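Local coordinates for chitin oligosaccharide binding protein NagB2 (Paenibacillus sp. FPU-7, PDB 7EHU) that binds short chitin oligosaccharides such as di-N-acetylchitobiose and tri-N-acetylchitotriose, probably to hand them to a membrane importer as other extracellular solute-binding proteins do, at residues E149-N154 with D171-A176; Y296-N301 with G306-N311; N205-A210 with K237-L242. All coordinates share one frame; numbering follows the deposited sequence.

Along the chain contact 1 closes first, contact 3 follows, and contact 2 comes last, yet all three lie on the same side of the molecule's centre. Contacts 1 and 2 have centres about 10 Å apart and share the mixed sheet, in which strand 138-154 neighbours both 294-297 and 309-320. Contact 3 joins helices 197-212 and 230-244, its centre about 13 Å from each of the others. Phe-299 of contact 2 links it to the helices by packing on helix 197-212. Together the contacts describe how sheet, loops and surrounding helices make one compact region of this solute-binding protein, with the side chain of Tyr-296 in contact 2 about 12 Å from a bound sugar.

Contact 1 (E149-N154 with D171-A176); sequences EGFYYN and DEFTKA
The phenyl rings of Phe-151 and Phe-173 meet obliquely, their closest atoms being CZ of Phe-151 and CZ of Phe-173, 3.6 Å apart, and this aromatic pair is the whole of the contact between strand residues 149-154 and helix residues 171-176. The two side chains cross at about a right angle, but the ring planes are inclined by 44° with their centroids 5.1 Å apart, so the pair is neither a flat stack nor a T. Seen from Phe-151, CE1 of Phe-173 sits over one face, 3.8 Å above the plane and displaced toward the rim. CZ of Phe-151 in turn approaches the Phe-173 ring obliquely. It is thus the outer part of the Phe-151 ring, CE1, CE2 and CZ, that receives CE1 and CZ of Phe-173.

The backbone spacing is consistent with large side chains here. The CA atoms of Phe-151 and Phe-173 are 11.0 Å apart, a gap that two long, flat apolar side chains can span from opposite ends. On the helix, Phe-173 holds CG anti to its own N (chi1 -179°), which carries the ring out from the helix toward the sheet; both rings are buried, where having no polar group to satisfy suits them.

Around this pair an aromatic cluster grows. Phe-151 also meets Phe-273 edge-to-face and Phe-297, while Phe-173 meets the ring of Trp-170 one turn earlier, and Met-271 of strand 271-275 touches both phenylalanines. Strand 138-154 pairs antiparallel with 271-275 and with 294-297, and helix 170-182 packs against this part of the sheet; Leu-203 of helix 197-212 also touches Phe-151, whereas Tyr-152 turns elsewhere, to helix 369-379.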
loop_
_atom_site.group_PDB
_atom_site.type_symbol
_atom_site.label_atom_id
_atom_site.label_comp_id
_atom_site.label_asym_id
_atom_site.label_seq_id
_atom_site.Cartn_x
_atom_site.Cartn_y
_atom_site.Cartn_z
ATOM N N GLU A 149 7.211 -2.041 -0.904
ATOM C CA GLU A 149 7.053 -2.984 0.196
ATOM C C GLU A 149 8.325 -3.799 0.322
ATOM O O GLU A 149 8.956 -4.118 -0.683
ATOM C CB GLU A 149 5.819 -3.887 0.016
ATOM C CG GLU A 149 4.514 -3.093 0.033
ATOM C CD GLU A 149 3.262 -3.907 -0.110
ATOM O OE1 GLU A 149 3.316 -5.164 -0.025
ATOM O OE2 GLU A 149 2.195 -3.264 -0.325
ATOM N N GLY A 150 8.680 -4.106 1.567
ATOM C CA GLY A 150 9.894 -4.840 1.861
ATOM C C GLY A 150 9.970 -5.112 3.347
ATOM O O GLY A 150 9.024 -4.847 4.083
ATOM N N PHE A 151 11.107 -5.660 3.784
ATOM C CA PHE A 151 11.318 -6.021 5.186
ATOM C C PHE A 151 12.025 -4.909 5.947
ATOM O O PHE A 151 13.209 -4.649 5.725
ATOM C CB PHE A 151 12.142 -7.299 5.314
ATOM C CG PHE A 151 11.398 -8.553 4.971
ATOM C CD1 PHE A 151 10.526 -9.142 5.870
ATOM C CD2 PHE A 151 11.577 -9.149 3.733
ATOM C CE1 PHE A 151 9.846 -10.310 5.545
ATOM C CE2 PHE A 151 10.913 -10.315 3.411
ATOM C CZ PHE A 151 10.052 -10.895 4.316
ATOM N N TYR A 152 11.310 -4.275 6.864
ATOM C CA TYR A 152 11.965 -3.562 7.942
ATOM C C TYR A 152 12.522 -4.610 8.909
ATOM O O TYR A 152 11.889 -5.642 9.146
ATOM C CB TYR A 152 10.942 -2.713 8.683
ATOM C CG TYR A 152 10.363 -1.566 7.891
ATOM C CD1 TYR A 152 10.948 -0.306 7.906
ATOM C CD2 TYR A 152 9.192 -1.738 7.149
ATOM C CE1 TYR A 152 10.389 0.761 7.213
ATOM C CE2 TYR A 152 8.647 -0.705 6.466
ATOM C CZ TYR A 152 9.230 0.546 6.503
ATOM O OH TYR A 152 8.631 1.577 5.808
ATOM N N TYR A 153 13.704 -4.376 9.472
ATOM C CA TYR A 153 14.263 -5.361 10.389
ATOM C C TYR A 153 15.038 -4.688 11.512
ATOM O O TYR A 153 15.526 -3.561 11.398
ATOM C CB TYR A 153 15.086 -6.434 9.655
ATOM C CG TYR A 153 16.523 -6.083 9.347
ATOM C CD1 TYR A 153 16.851 -5.342 8.217
ATOM C CD2 TYR A 153 17.564 -6.563 10.138
ATOM C CE1 TYR A 153 18.156 -5.069 7.901
ATOM C CE2 TYR A 153 18.888 -6.291 9.827
ATOM C CZ TYR A 153 19.179 -5.552 8.703
ATOM O OH TYR A 153 20.486 -5.294 8.407
ATOM N N ASN A 154 15.098 -5.407 12.623
ATOM C CA ASN A 154 15.769 -4.956 13.835
ATOM C C ASN A 154 17.212 -5.445 13.808
ATOM O O ASN A 154 17.473 -6.645 13.906
ATOM C CB ASN A 154 14.980 -5.471 15.026
ATOM C CG ASN A 154 15.499 -4.963 16.337
ATOM O OD1 ASN A 154 16.711 -4.854 16.545
ATOM N ND2 ASN A 154 14.585 -4.582 17.211
ATOM N N ASP A 171 17.888 -18.619 0.743
ATOM C CA ASP A 171 18.608 -19.494 1.666
ATOM C C ASP A 171 19.190 -18.705 2.836
ATOM O O ASP A 171 19.158 -19.174 3.980
ATOM C CB ASP A 171 19.680 -20.287 0.911
ATOM C CG ASP A 171 19.087 -21.455 0.110
ATOM O OD1 ASP A 171 19.805 -22.029 -0.741
ATOM O OD2 ASP A 171 17.895 -21.790 0.317
ATOM N N GLU A 172 19.699 -17.494 2.581
ATOM C CA GLU A 172 20.177 -16.664 3.685
ATOM C C GLU A 172 19.013 -16.232 4.571
ATOM O O GLU A 172 19.154 -16.122 5.793
ATOM C CB GLU A 172 20.916 -15.438 3.146
ATOM C CG GLU A 172 22.235 -15.735 2.432
ATOM C CD GLU A 172 22.907 -14.491 1.823
ATOM O OE1 GLU A 172 22.265 -13.431 1.667
ATOM O OE2 GLU A 172 24.105 -14.577 1.482
ATOM N N PHE A 173 17.854 -15.979 3.962
ATOM C CA PHE A 173 16.662 -15.571 4.701
ATOM C C PHE A 173 16.197 -16.693 5.624
ATOM O O PHE A 173 15.943 -16.466 6.812
ATOM C CB PHE A 173 15.583 -15.188 3.674
ATOM C CG PHE A 173 14.274 -14.712 4.260
ATOM C CD1 PHE A 173 14.176 -13.493 4.924
ATOM C CD2 PHE A 173 13.121 -15.454 4.084
ATOM C CE1 PHE A 173 12.947 -13.057 5.426
ATOM C CE2 PHE A 173 11.914 -15.017 4.587
ATOM C CZ PHE A 173 11.827 -13.830 5.266
ATOM N N THR A 174 16.095 -17.916 5.101
ATOM C CA THR A 174 15.688 -19.024 5.956
ATOM C C THR A 174 16.720 -19.276 7.051
ATOM O O THR A 174 16.347 -19.613 8.183
ATOM C CB THR A 174 15.393 -20.300 5.146
ATOM O OG1 THR A 174 16.555 -20.723 4.431
ATOM C CG2 THR A 174 14.281 -20.079 4.133
ATOM N N LYS A 175 18.010 -19.072 6.757
ATOM C CA LYS A 175 19.006 -19.240 7.805
ATOM C C LYS A 175 18.783 -18.210 8.916
ATOM O O LYS A 175 18.901 -18.528 10.108
ATOM C CB LYS A 175 20.436 -19.170 7.250
ATOM C CG LYS A 175 21.381 -19.376 8.406
ATOM C CD LYS A 175 21.269 -20.869 8.800
ATOM C CE LYS A 175 21.942 -21.211 10.094
ATOM N NZ LYS A 175 20.917 -20.516 10.997
ATOM N N ALA A 176 18.445 -16.980 8.553
ATOM C CA ALA A 176 18.174 -15.965 9.561
ATOM C C ALA A 176 16.941 -16.308 10.385
ATOM O O ALA A 176 16.942 -16.152 11.618
ATOM C CB ALA A 176 17.963 -14.628 8.867
#

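Contact 2 (Y296-N301 with G306-N311); sequences YFRFPN and GDNLIN
Asn-301 lays its amide across that of Asn-308, the two planes 84° apart, and grips its partner twice. Its OD1 accepts the backbone N-H of Asn-308 at 2.8 Å, the donor standing above the carbonyl plane. Its ND2 gives a 3.0 Å bond to Asn-308 OD1, straight at the N-H and in the amide plane of Asn-301, yet arriving from above the carbonyl plane of Asn-308. Asparagine suits the place because one short amide offers both an acceptor and a donor. With chi1 at -68°, its CG lies beside the backbone N and anti to the carbonyl carbon, which turns the amide toward residues 306-311; CB also rests 3.6 Å from Asp-307 OD2, an atom hydrogen-bonded to Gly-303 N in the intervening loop.

Asn-308 OD1 is shared: Arg-298 NH2 reaches it at 3.2 Å, in the guanidinium plane, from the opposite face of the Asn-308 amide to Asn-301 ND2. Were Asn-301 replaced by alanine, the Asn-308 N-H would probably lose this acceptor and Asn-308 OD1 one of these donors, leaving that amide freer to turn. The other terminal nitrogen of the guanidinium, NH1, hydrogen-bonds to Ala-377 O and Ser-380 OG near the end of helix 369-379. The aliphatic part of Arg-298 is used too: CD passes 3.7 Å from Leu-309 O, and CB packs on Ile-310 CD1 at 4.0 Å. A water lies between the backbone oxygens of Phe-299 and Leu-309, 2.7 Å from Leu-309 O.

The arrangement is a type II beta turn, residues 306-309, tied by side-chain amides to the loop after strand 294-297; Asn-308 holds its third position in the left-handed conformation that asparagine tolerates well, and the chain passes on into strand 309-320, like 294-297 a partner of strand 138-154 in this solute-binding fold.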
loop_
_atom_site.group_PDB
_atom_site.type_symbol
_atom_site.label_atom_id
_atom_site.label_comp_id
_atom_site.label_asym_id
_atom_site.label_seq_id
_atom_site.Cartn_x
_atom_site.Cartn_y
_atom_site.Cartn_z
ATOM N N TYR A 296 16.653 -2.291 6.561
ATOM C CA TYR A 296 15.654 -2.649 5.569
ATOM C C TYR A 296 16.292 -3.523 4.509
ATOM O O TYR A 296 17.447 -3.301 4.144
ATOM C CB TYR A 296 15.125 -1.385 4.911
ATOM C CG TYR A 296 13.956 -1.551 3.982
ATOM C CD1 TYR A 296 12.654 -1.519 4.460
ATOM C CD2 TYR A 296 14.143 -1.685 2.606
ATOM C CE1 TYR A 296 11.583 -1.604 3.609
ATOM C CE2 TYR A 296 13.078 -1.769 1.746
ATOM C CZ TYR A 296 11.796 -1.735 2.254
ATOM O OH TYR A 296 10.738 -1.774 1.374
ATOM N N PHE A 297 15.524 -4.480 3.987
ATOM C CA PHE A 297 15.946 -5.227 2.812
ATOM C C PHE A 297 14.735 -5.581 1.960
ATOM O O PHE A 297 13.648 -5.864 2.480
ATOM C CB PHE A 297 16.794 -6.474 3.138
ATOM C CG PHE A 297 16.168 -7.462 4.087
ATOM C CD1 PHE A 297 16.320 -7.328 5.459
ATOM C CD2 PHE A 297 15.472 -8.578 3.594
ATOM C CE1 PHE A 297 15.781 -8.269 6.338
ATOM C CE2 PHE A 297 14.920 -9.519 4.471
ATOM C CZ PHE A 297 15.084 -9.359 5.848
ATOM N N ARG A 298 14.939 -5.558 0.648
ATOM C CA ARG A 298 13.892 -5.990 -0.247
ATOM C C ARG A 298 13.745 -7.508 -0.168
ATOM O O ARG A 298 14.602 -8.230 0.340
ATOM C CB ARG A 298 14.155 -5.510 -1.666
ATOM C CG ARG A 298 15.171 -6.266 -2.443
ATOM C CD ARG A 298 15.057 -5.928 -3.955
ATOM N NE ARG A 298 16.235 -6.389 -4.662
ATOM C CZ ARG A 298 17.349 -5.685 -4.843
ATOM N NH1 ARG A 298 17.458 -4.439 -4.407
ATOM N NH2 ARG A 298 18.354 -6.240 -5.484
ATOM N N PHE A 299 12.599 -7.978 -0.616
ATOM C CA PHE A 299 12.301 -9.397 -0.566
ATOM C C PHE A 299 13.463 -10.184 -1.181
ATOM O O PHE A 299 13.941 -9.823 -2.259
ATOM C CB PHE A 299 10.989 -9.690 -1.309
ATOM C CG PHE A 299 10.482 -11.075 -1.034
ATOM C CD1 PHE A 299 10.923 -12.157 -1.792
ATOM C CD2 PHE A 299 9.622 -11.318 0.025
ATOM C CE1 PHE A 299 10.512 -13.437 -1.500
ATOM C CE2 PHE A 299 9.224 -12.602 0.315
ATOM C CZ PHE A 299 9.667 -13.654 -0.452
ATOM N N PRO A 300 13.943 -11.242 -0.531
ATOM C CA PRO A 300 15.144 -11.939 -1.022
ATOM C C PRO A 300 14.892 -12.783 -2.268
ATOM O O PRO A 300 13.774 -13.187 -2.576
ATOM C CB PRO A 300 15.523 -12.844 0.154
ATOM C CG PRO A 300 14.206 -13.101 0.859
ATOM C CD PRO A 300 13.457 -11.799 0.746
ATOM N N ASN A 301 15.976 -13.085 -2.971
ATOM C CA ASN A 301 15.903 -13.804 -4.245
ATOM C C ASN A 301 15.696 -15.305 -4.040
ATOM O O ASN A 301 16.493 -15.976 -3.365
ATOM C CB ASN A 301 17.165 -13.538 -5.066
ATOM C CG ASN A 301 17.269 -12.102 -5.561
ATOM O OD1 ASN A 301 16.264 -11.398 -5.677
ATOM N ND2 ASN A 301 18.482 -11.648 -5.802
ATOM N N GLY A 306 11.327 -13.805 -10.813
ATOM C CA GLY A 306 11.025 -12.810 -9.807
ATOM C C GLY A 306 12.229 -12.128 -9.182
ATOM O O GLY A 306 12.043 -11.177 -8.424
ATOM N N ASP A 307 13.446 -12.554 -9.495
ATOM C CA ASP A 307 14.621 -12.051 -8.792
ATOM C C ASP A 307 14.820 -10.549 -8.967
ATOM O O ASP A 307 14.591 -9.986 -10.040
ATOM C CB ASP A 307 15.879 -12.779 -9.283
ATOM C CG ASP A 307 16.012 -14.165 -8.715
ATOM O OD1 ASP A 307 17.017 -14.822 -9.021
ATOM O OD2 ASP A 307 15.156 -14.590 -7.920
ATOM N N ASN A 308 15.307 -9.918 -7.897
ATOM C CA ASN A 308 15.736 -8.520 -7.868
ATOM C C ASN A 308 14.629 -7.532 -8.183
ATOM O O ASN A 308 14.900 -6.393 -8.560
ATOM C CB ASN A 308 16.965 -8.289 -8.735
ATOM C CG ASN A 308 18.100 -9.114 -8.269
ATOM O OD1 ASN A 308 18.563 -8.917 -7.150
ATOM N ND2 ASN A 308 18.566 -10.045 -9.093
ATOM N N LEU A 309 13.387 -7.937 -8.003
ATOM C CA LEU A 309 12.252 -7.043 -8.152
ATOM C C LEU A 309 11.807 -6.517 -6.792
ATOM O O LEU A 309 12.041 -7.137 -5.760
ATOM C CB LEU A 309 11.087 -7.783 -8.814
ATOM C CG LEU A 309 11.386 -8.388 -10.180
ATOM C CD1 LEU A 309 10.148 -9.080 -10.728
ATOM C CD2 LEU A 309 11.850 -7.332 -11.158
ATOM N N ILE A 310 11.148 -5.369 -6.798
ATOM C CA ILE A 310 10.585 -4.816 -5.573
ATOM C C ILE A 310 9.140 -4.412 -5.826
ATOM O O ILE A 310 8.828 -3.812 -6.853
ATOM C CB ILE A 310 11.436 -3.663 -5.000
ATOM C CG1 ILE A 310 10.990 -3.286 -3.583
ATOM C CG2 ILE A 310 11.425 -2.466 -5.935
ATOM C CD1 ILE A 310 11.951 -2.344 -2.878
ATOM N N ASN A 311 8.256 -4.762 -4.913
ATOM C CA ASN A 311 6.874 -4.317 -5.031
ATOM C C ASN A 311 6.826 -2.812 -4.797
ATOM O O ASN A 311 7.314 -2.336 -3.766
ATOM C CB ASN A 311 6.049 -5.054 -3.978
ATOM C CG ASN A 311 4.560 -4.691 -3.958
ATOM O OD1 ASN A 311 3.953 -4.723 -2.894
ATOM N ND2 ASN A 311 3.959 -4.409 -5.107
HETATM O O HOH W 1 13.461 -9.370 -5.043
#

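Contact 3 (N205-A210 with K237-L242); sequences NSLFVA and KRLKDL
Helix segments 205-210 and 237-242 run in roughly opposing directions, 133° between their N-to-C vectors, with axes 9.9 Å apart at closest approach and the CA atoms of Leu-207 and Leu-239 7.3 Å apart. Leu-207 bridges the gap, its two methyl branches dividing the work. CD1 presses against the backbone of the second helix, 3.7 Å from Leu-239 CA, and beside Leu-239 CB; it also comes within 4.3 Å of Leu-242 CD1. CD2 goes the other way and rests 3.8 Å from Arg-238 CB. A branched, apolar side chain suits this place, since one stem serves two separate patches. Its first torsion, chi1 -93°, is some 30° off the staggered value, suggesting a modest adjustment to the neighbours that close round it.

Arg-238 contributes here with its hydrocarbon part, the chain extended from CG to NE past the leucine. The charged end is occupied elsewhere: NE forms a salt bridge with Asp-234, and the guanidinium makes a cation-pi contact with Trp-170.

Leu-239 and Leu-242 continue the apolar seam along helix 197-212, both touching Leu-203 one turn before Leu-207. The outer side of helix 230-244 meets helix 414-430 through Lys-237 and Lys-240, while helix 197-212 turns Ser-206 and Val-209 to Phe-385 of strand 383-385, so it lies between the sheet and helix 230-244.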
loop_
_atom_site.group_PDB
_atom_site.type_symbol
_atom_site.label_atom_id
_atom_site.label_comp_id
_atom_site.label_asym_id
_atom_site.label_seq_id
_atom_site.Cartn_x
_atom_site.Cartn_y
_atom_site.Cartn_z
ATOM N N ASN A 205 1.959 -11.576 -1.727
ATOM C CA ASN A 205 2.165 -11.043 -3.071
ATOM C C ASN A 205 3.634 -11.026 -3.444
ATOM O O ASN A 205 3.999 -11.498 -4.531
ATOM C CB ASN A 205 1.209 -9.846 -3.268
ATOM C CG ASN A 205 1.333 -9.049 -4.569
ATOM O OD1 ASN A 205 1.141 -7.828 -4.596
ATOM N ND2 ASN A 205 1.875 -9.686 -5.605
ATOM N N SER A 206 4.508 -10.612 -2.532
ATOM C CA SER A 206 5.929 -10.684 -2.852
ATOM C C SER A 206 6.422 -12.120 -2.961
ATOM O O SER A 206 7.316 -12.390 -3.766
ATOM C CB SER A 206 6.771 -9.836 -1.902
ATOM O OG SER A 206 6.685 -8.465 -2.250
ATOM N N LEU A 207 5.840 -13.047 -2.189
ATOM C CA LEU A 207 6.193 -14.457 -2.317
ATOM C C LEU A 207 5.843 -15.002 -3.691
ATOM O O LEU A 207 6.682 -15.624 -4.343
ATOM C CB LEU A 207 5.515 -15.285 -1.236
ATOM C CG LEU A 207 6.363 -15.496 0.011
ATOM C CD1 LEU A 207 5.485 -15.967 1.172
ATOM C CD2 LEU A 207 7.455 -16.502 -0.261
ATOM N N PHE A 208 4.598 -14.803 -4.147
ATOM C CA PHE A 208 4.211 -15.432 -5.412
ATOM C C PHE A 208 4.810 -14.730 -6.624
ATOM O O PHE A 208 4.978 -15.370 -7.663
ATOM C CB PHE A 208 2.714 -15.779 -5.536
ATOM C CG PHE A 208 1.741 -14.617 -5.604
ATOM C CD1 PHE A 208 1.655 -13.793 -6.719
ATOM C CD2 PHE A 208 0.802 -14.437 -4.593
ATOM C CE1 PHE A 208 0.689 -12.786 -6.775
ATOM C CE2 PHE A 208 -0.140 -13.434 -4.660
ATOM C CZ PHE A 208 -0.189 -12.619 -5.740
ATOM N N VAL A 209 5.165 -13.450 -6.516
ATOM C CA VAL A 209 5.935 -12.838 -7.590
ATOM C C VAL A 209 7.361 -13.373 -7.566
ATOM O O VAL A 209 7.958 -13.631 -8.617
ATOM C CB VAL A 209 5.841 -11.299 -7.532
ATOM C CG1 VAL A 209 6.857 -10.647 -8.482
ATOM C CG2 VAL A 209 4.404 -10.833 -7.836
ATOM N N ALA A 210 7.917 -13.589 -6.370
ATOM C CA ALA A 210 9.258 -14.162 -6.277
ATOM C C ALA A 210 9.309 -15.570 -6.851
ATOM O O ALA A 210 10.327 -15.962 -7.434
ATOM C CB ALA A 210 9.746 -14.184 -4.826
ATOM N N LYS A 237 2.647 -22.207 -0.763
ATOM C CA LYS A 237 3.305 -23.228 0.043
ATOM C C LYS A 237 4.359 -22.619 0.957
ATOM O O LYS A 237 4.460 -22.992 2.130
ATOM C CB LYS A 237 3.903 -24.330 -0.836
ATOM C CG LYS A 237 2.819 -25.193 -1.489
ATOM C CD LYS A 237 3.336 -26.395 -2.270
ATOM C CE LYS A 237 4.415 -27.071 -1.451
ATOM N NZ LYS A 237 5.015 -28.336 -1.873
ATOM N N ARG A 238 5.164 -21.700 0.444
ATOM C CA ARG A 238 6.164 -21.059 1.289
ATOM C C ARG A 238 5.522 -20.196 2.378
ATOM O O ARG A 238 6.017 -20.157 3.510
ATOM C CB ARG A 238 7.130 -20.247 0.427
ATOM C CG ARG A 238 8.061 -21.095 -0.448
ATOM C CD ARG A 238 8.753 -20.249 -1.485
ATOM N NE ARG A 238 9.376 -21.034 -2.546
ATOM C CZ ARG A 238 10.660 -21.315 -2.659
ATOM N NH1 ARG A 238 11.552 -20.856 -1.792
ATOM N NH2 ARG A 238 11.054 -22.020 -3.704
ATOM N N LEU A 239 4.452 -19.466 2.047
ATOM C CA LEU A 239 3.761 -18.670 3.059
ATOM C C LEU A 239 3.288 -19.561 4.196
ATOM O O LEU A 239 3.492 -19.256 5.375
ATOM C CB LEU A 239 2.562 -17.959 2.437
ATOM C CG LEU A 239 1.723 -17.065 3.353
ATOM C CD1 LEU A 239 2.510 -15.883 3.908
ATOM C CD2 LEU A 239 0.497 -16.582 2.605
ATOM N N LYS A 240 2.646 -20.677 3.849
ATOM C CA LYS A 240 2.205 -21.627 4.858
ATOM C C LYS A 240 3.382 -22.164 5.665
ATOM O O LYS A 240 3.295 -22.269 6.893
ATOM C CB LYS A 240 1.427 -22.749 4.163
ATOM C CG LYS A 240 0.839 -23.816 5.064
ATOM C CD LYS A 240 -0.041 -23.238 6.157
ATOM C CE LYS A 240 -0.673 -24.334 7.005
ATOM N NZ LYS A 240 -1.527 -23.746 8.065
ATOM N N ASP A 241 4.509 -22.457 5.006
ATOM C CA ASP A 241 5.658 -22.991 5.734
ATOM C C ASP A 241 6.211 -21.975 6.731
ATOM O O ASP A 241 6.649 -22.354 7.819
ATOM C CB ASP A 241 6.754 -23.471 4.772
ATOM C CG ASP A 241 7.755 -24.413 5.449
ATOM O OD1 ASP A 241 7.337 -25.516 5.891
ATOM O OD2 ASP A 241 8.951 -24.057 5.551
ATOM N N LEU A 242 6.165 -20.683 6.407
ATOM C CA LEU A 242 6.624 -19.680 7.361
ATOM C C LEU A 242 5.786 -19.708 8.634
ATOM O O LEU A 242 6.302 -19.478 9.732
ATOM C CB LEU A 242 6.522 -18.291 6.742
ATOM C CG LEU A 242 7.479 -17.942 5.604
ATOM C CD1 LEU A 242 7.127 -16.581 5.044
ATOM C CD2 LEU A 242 8.930 -17.971 6.057
#